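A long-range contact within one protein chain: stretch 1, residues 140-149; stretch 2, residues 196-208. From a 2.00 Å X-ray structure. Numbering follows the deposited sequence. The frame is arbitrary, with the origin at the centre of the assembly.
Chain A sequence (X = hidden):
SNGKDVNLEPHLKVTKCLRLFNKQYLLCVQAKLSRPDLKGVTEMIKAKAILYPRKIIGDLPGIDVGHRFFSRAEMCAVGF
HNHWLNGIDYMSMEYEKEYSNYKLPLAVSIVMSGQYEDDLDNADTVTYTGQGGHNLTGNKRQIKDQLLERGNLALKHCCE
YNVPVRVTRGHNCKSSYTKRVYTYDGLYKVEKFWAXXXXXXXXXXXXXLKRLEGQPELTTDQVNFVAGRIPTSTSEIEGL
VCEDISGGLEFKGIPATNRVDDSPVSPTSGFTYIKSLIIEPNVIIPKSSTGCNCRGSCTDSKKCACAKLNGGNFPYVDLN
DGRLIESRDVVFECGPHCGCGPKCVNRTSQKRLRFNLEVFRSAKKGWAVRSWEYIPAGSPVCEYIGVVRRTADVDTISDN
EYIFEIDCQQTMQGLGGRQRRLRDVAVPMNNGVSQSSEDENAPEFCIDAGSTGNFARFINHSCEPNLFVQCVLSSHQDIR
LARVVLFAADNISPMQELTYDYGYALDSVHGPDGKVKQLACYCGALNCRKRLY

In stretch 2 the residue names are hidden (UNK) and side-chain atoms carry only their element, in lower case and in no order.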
# COMPACT_ATOMS: atom_id res chain seq x y z
N LYS A 140 -20.53 22.59 -10.35
CA LYS A 140 -20.54 21.20 -10.81
C LYS A 140 -21.93 20.70 -11.17
O LYS A 140 -22.24 19.52 -11.00
CB LYS A 140 -19.90 20.27 -9.78
CG LYS A 140 -18.41 20.50 -9.58
CD LYS A 140 -17.86 19.48 -8.61
CE LYS A 140 -16.39 19.71 -8.28
NZ LYS A 140 -15.91 18.66 -7.33
N ARG A 141 -22.77 21.59 -11.69
CA ARG A 141 -24.12 21.21 -12.10
C ARG A 141 -24.23 20.98 -13.59
O ARG A 141 -23.29 21.28 -14.35
CB ARG A 141 -25.09 22.31 -11.69
CG ARG A 141 -24.95 22.65 -10.24
CD ARG A 141 -26.12 23.44 -9.79
NE ARG A 141 -26.21 23.47 -8.33
CZ ARG A 141 -27.24 23.96 -7.66
NH1 ARG A 141 -27.24 23.95 -6.34
NH2 ARG A 141 -28.27 24.47 -8.33
N GLN A 142 -25.36 20.43 -14.01
CA GLN A 142 -25.66 20.29 -15.43
C GLN A 142 -25.86 21.67 -16.04
O GLN A 142 -26.53 22.51 -15.45
CB GLN A 142 -26.93 19.44 -15.64
CG GLN A 142 -26.78 17.99 -15.12
CD GLN A 142 -25.45 17.36 -15.54
OE1 GLN A 142 -24.54 17.17 -14.71
NE2 GLN A 142 -25.31 17.06 -16.82
N ILE A 143 -25.29 21.90 -17.22
CA ILE A 143 -25.40 23.21 -17.85
C ILE A 143 -25.87 23.13 -19.30
O ILE A 143 -26.03 24.15 -19.95
CB ILE A 143 -24.06 23.95 -17.83
CG1 ILE A 143 -22.97 23.05 -18.39
CG2 ILE A 143 -23.70 24.34 -16.40
CD1 ILE A 143 -21.60 23.71 -18.39
N LYS A 144 -26.05 21.92 -19.81
CA LYS A 144 -26.79 21.73 -21.06
C LYS A 144 -27.29 20.31 -21.14
O LYS A 144 -27.01 19.50 -20.25
CB LYS A 144 -25.94 22.05 -22.30
CG LYS A 144 -24.68 21.25 -22.43
CD LYS A 144 -24.01 21.59 -23.74
CE LYS A 144 -22.52 21.51 -23.62
NZ LYS A 144 -21.88 22.36 -24.66
N ASP A 145 -28.04 20.01 -22.21
CA ASP A 145 -28.62 18.69 -22.42
C ASP A 145 -27.57 17.63 -22.66
O ASP A 145 -26.52 17.90 -23.25
CB ASP A 145 -29.53 18.69 -23.65
CG ASP A 145 -30.84 19.43 -23.44
OD1 ASP A 145 -31.11 19.91 -22.32
OD2 ASP A 145 -31.61 19.51 -24.43
N GLN A 146 -27.88 16.40 -22.25
CA GLN A 146 -27.08 15.24 -22.62
C GLN A 146 -27.53 14.62 -23.94
O GLN A 146 -28.64 14.83 -24.39
CB GLN A 146 -27.11 14.18 -21.49
CG GLN A 146 -26.38 14.67 -20.22
CD GLN A 146 -26.18 13.58 -19.19
OE1 GLN A 146 -26.86 12.55 -19.19
NE2 GLN A 146 -25.21 13.78 -18.31
N LEU A 147 -26.67 13.81 -24.54
CA LEU A 147 -26.98 13.11 -25.77
C LEU A 147 -26.67 11.62 -25.63
O LEU A 147 -25.76 11.23 -24.89
CB LEU A 147 -26.12 13.66 -26.90
CG LEU A 147 -26.45 15.09 -27.32
CD1 LEU A 147 -25.27 15.67 -28.07
CD2 LEU A 147 -27.67 15.04 -28.18
N LEU A 148 -27.40 10.81 -26.37
CA LEU A 148 -27.22 9.37 -26.34
C LEU A 148 -26.04 8.99 -27.24
O LEU A 148 -26.21 8.45 -28.33
CB LEU A 148 -28.50 8.68 -26.79
CG LEU A 148 -28.62 7.17 -26.60
CD1 LEU A 148 -28.26 6.75 -25.15
CD2 LEU A 148 -30.05 6.72 -27.01
N GLU A 149 -24.84 9.28 -26.76
CA GLU A 149 -23.60 8.99 -27.45
C GLU A 149 -22.45 8.72 -26.48
O GLU A 149 -22.56 8.95 -25.32
CB GLU A 149 -23.22 10.11 -28.43
CG GLU A 149 -23.39 11.47 -27.84
CD GLU A 149 -22.90 12.59 -28.73
OE1 GLU A 149 -23.17 12.57 -29.93
OE2 GLU A 149 -22.26 13.48 -28.19
N UNK A 196 -34.66 12.05 -19.09
CA UNK A 196 -35.64 12.89 -18.40
C UNK A 196 -34.99 14.23 -18.11
O UNK A 196 -33.79 14.36 -18.28
c UNK A 196 -35.02 12.15 -16.02
n UNK A 196 -35.78 12.81 -13.81
c UNK A 196 -35.59 11.80 -14.65
c UNK A 196 -36.10 12.23 -17.10
o UNK A 196 -35.88 10.63 -14.35
N UNK A 197 -35.76 15.21 -17.66
CA UNK A 197 -35.18 16.44 -17.14
C UNK A 197 -34.55 16.15 -15.79
O UNK A 197 -35.19 15.55 -14.92
c UNK A 197 -36.76 18.04 -18.34
n UNK A 197 -34.95 19.63 -21.34
c UNK A 197 -36.26 17.53 -17.00
c UNK A 197 -35.59 18.39 -19.25
c UNK A 197 -36.04 18.90 -20.62
N UNK A 198 -33.30 16.54 -15.62
CA UNK A 198 -32.59 16.42 -14.36
C UNK A 198 -33.01 17.54 -13.44
O UNK A 198 -33.84 18.38 -13.82
N UNK A 199 -32.45 17.57 -12.24
CA UNK A 199 -32.84 18.56 -11.25
C UNK A 199 -32.54 20.00 -11.71
O UNK A 199 -33.22 20.93 -11.30
c UNK A 199 -30.72 18.50 -9.92
c UNK A 199 -32.49 16.87 -9.42
c UNK A 199 -32.20 18.29 -9.87
N UNK A 200 -31.56 20.18 -12.59
CA UNK A 200 -31.25 21.52 -13.11
C UNK A 200 -32.07 21.89 -14.35
O UNK A 200 -31.93 22.99 -14.86
c UNK A 200 -29.76 21.68 -13.43
o UNK A 200 -28.97 21.63 -12.26
N UNK A 201 -32.90 20.97 -14.85
CA UNK A 201 -33.79 21.29 -15.95
C UNK A 201 -33.28 20.96 -17.34
O UNK A 201 -33.94 21.25 -18.33
N UNK A 202 -32.09 20.38 -17.44
CA UNK A 202 -31.58 19.92 -18.73
C UNK A 202 -31.80 18.41 -18.85
O UNK A 202 -31.89 17.70 -17.85
c UNK A 202 -30.08 20.22 -18.85
c UNK A 202 -29.76 21.69 -18.77
c UNK A 202 -29.18 24.44 -18.63
c UNK A 202 -29.58 23.88 -19.84
c UNK A 202 -29.88 22.50 -19.90
c UNK A 202 -29.06 23.64 -17.49
c UNK A 202 -29.35 22.27 -17.58
N UNK A 203 -31.86 17.91 -20.08
CA UNK A 203 -32.00 16.48 -20.30
C UNK A 203 -30.78 15.75 -19.76
O UNK A 203 -29.65 16.13 -20.04
c UNK A 203 -32.11 16.15 -21.80
c UNK A 203 -32.24 14.63 -22.02
o UNK A 203 -33.25 16.82 -22.34
N UNK A 204 -31.04 14.73 -18.94
CA UNK A 204 -30.03 13.75 -18.57
C UNK A 204 -30.50 12.34 -18.91
O UNK A 204 -31.71 12.05 -18.95
c UNK A 204 -29.01 15.09 -16.73
c UNK A 204 -29.69 13.78 -17.08
c UNK A 204 -30.94 13.50 -16.22
N UNK A 205 -29.53 11.49 -19.21
CA UNK A 205 -29.79 10.07 -19.36
C UNK A 205 -29.54 9.46 -18.00
O UNK A 205 -28.66 9.89 -17.28
c UNK A 205 -31.00 9.44 -23.60
c UNK A 205 -30.44 9.07 -22.40
c UNK A 205 -29.65 11.43 -23.63
c UNK A 205 -29.47 9.84 -21.79
c UNK A 205 -29.09 11.05 -22.41
c UNK A 205 -30.61 10.62 -24.21
o UNK A 205 -31.17 10.97 -25.40
c UNK A 205 -28.91 9.46 -20.45
N UNK A 206 -30.35 8.48 -17.63
CA UNK A 206 -30.24 7.84 -16.32
C UNK A 206 -30.17 6.35 -16.56
O UNK A 206 -30.92 5.84 -17.39
c UNK A 206 -32.56 9.78 -13.87
c UNK A 206 -32.14 10.89 -12.93
c UNK A 206 -31.47 8.16 -15.44
c UNK A 206 -31.53 9.62 -14.98
n UNK A 206 -33.20 11.24 -11.94
N UNK A 207 -29.28 5.69 -15.83
CA UNK A 207 -28.98 4.28 -16.00
C UNK A 207 -29.24 3.60 -14.67
O UNK A 207 -28.61 3.89 -13.68
c UNK A 207 -27.61 3.91 -19.00
c UNK A 207 -27.52 4.49 -20.28
c UNK A 207 -26.96 6.59 -19.29
c UNK A 207 -27.52 4.07 -16.48
c UNK A 207 -27.36 4.67 -17.87
c UNK A 207 -27.20 5.83 -20.40
o UNK A 207 -27.12 6.41 -21.65
c UNK A 207 -27.05 6.01 -18.02
N UNK A 208 -30.24 2.72 -14.65
CA UNK A 208 -30.52 1.97 -13.45
C UNK A 208 -29.73 0.66 -13.50
O UNK A 208 -29.93 -0.19 -14.42
c UNK A 208 -32.42 0.70 -12.27
c UNK A 208 -33.90 3.08 -10.56
n UNK A 208 -32.64 2.66 -10.72
n UNK A 208 -34.18 4.37 -10.43
c UNK A 208 -32.26 1.25 -10.86
n UNK A 208 -34.88 2.20 -10.55
c UNK A 208 -32.02 1.71 -13.34
O HOH W 1 -27.98 17.65 -18.58
O HOH W 2 -32.59 17.04 -25.16
O HOH W 3 -34.03 19.82 -24.65

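Position 196 has three side-chain carbons, the last bearing one oxygen and one nitrogen: a glutamine, Q196. It lies out of reach of stretch 1, and its NE2 donates to the backbone O of 197 at 3.0 Å. Position 197 carries four carbons in a row ending in nitrogen, so it is K197. Its CA-to-CB bond points away, yet the flexible chain brings NZ to 4.0 Å from D145 OD1, a long salt bridge.

Position 198 has no side-chain atoms and is G198; it opens a type I turn that ends at 201. A CB here would point toward stretch 1 and be crowded at 3.3 Å by an outer side-chain carbon of 204. Position 199, one carbon carrying two carbons, is V199, exposed and touching nothing on stretch 1. Position 200 has one carbon and one oxygen, S200. Its CB sits 3.9 Å from Q142 O, where a small side chain packs closely. Position 201 is bare again, G201; at phi 95° a CB would jam against the preceding carbonyl oxygen.

Position 202 shows one carbon and a six-carbon ring without oxygen, hence F202. One face of the flat ring receives I143 O, 3.4 Å from CZ, and K144 CA, 3.4 Å from CD1, so the ring covers stretch 1 backbone.

Position 203 has one carbon carrying an oxygen and a carbon, T203. OG1 shares a water with D145 OD2 and accepts a weak bond from K197 NZ at 3.4 Å. Position 204, again three carbons in a fork, is V204; its CG1 lies 4.0 Å from Q142 CG, an apolar contact suited to a buried site.

Position 205 has a six-carbon ring bearing oxygen: Y205. L148 CD1 lies over one face, and L148 CB is 3.9 Å from CZ. Position 206, four carbons ending in nitrogen, is K206, whose CA-to-CB bond points away from stretch 1; it makes no contact there. Position 207, another ring with an oxygen, is Y207; its OH reaches 3.7 Å from L148 CD1. Position 208 has three carbons, a nitrogen and a carbon carrying two nitrogens, R208, too distant to touch.

The contact works by an irregular segment borrowing the backbone of a strand. T203 N donates to D145 OD1 at 3.1 Å, Q146 N to T203 O at 2.8 Å, and Y205 N to Q146 OE1 at 2.9 Å, so two side chains of stretch 1 serve as acceptors. A water donating to both K144 O and T203 O reinforces the link, while the F202 and Y205 rings cover stretch 1.

Stretch 2 196-208: QKGVSGFTVYKYR
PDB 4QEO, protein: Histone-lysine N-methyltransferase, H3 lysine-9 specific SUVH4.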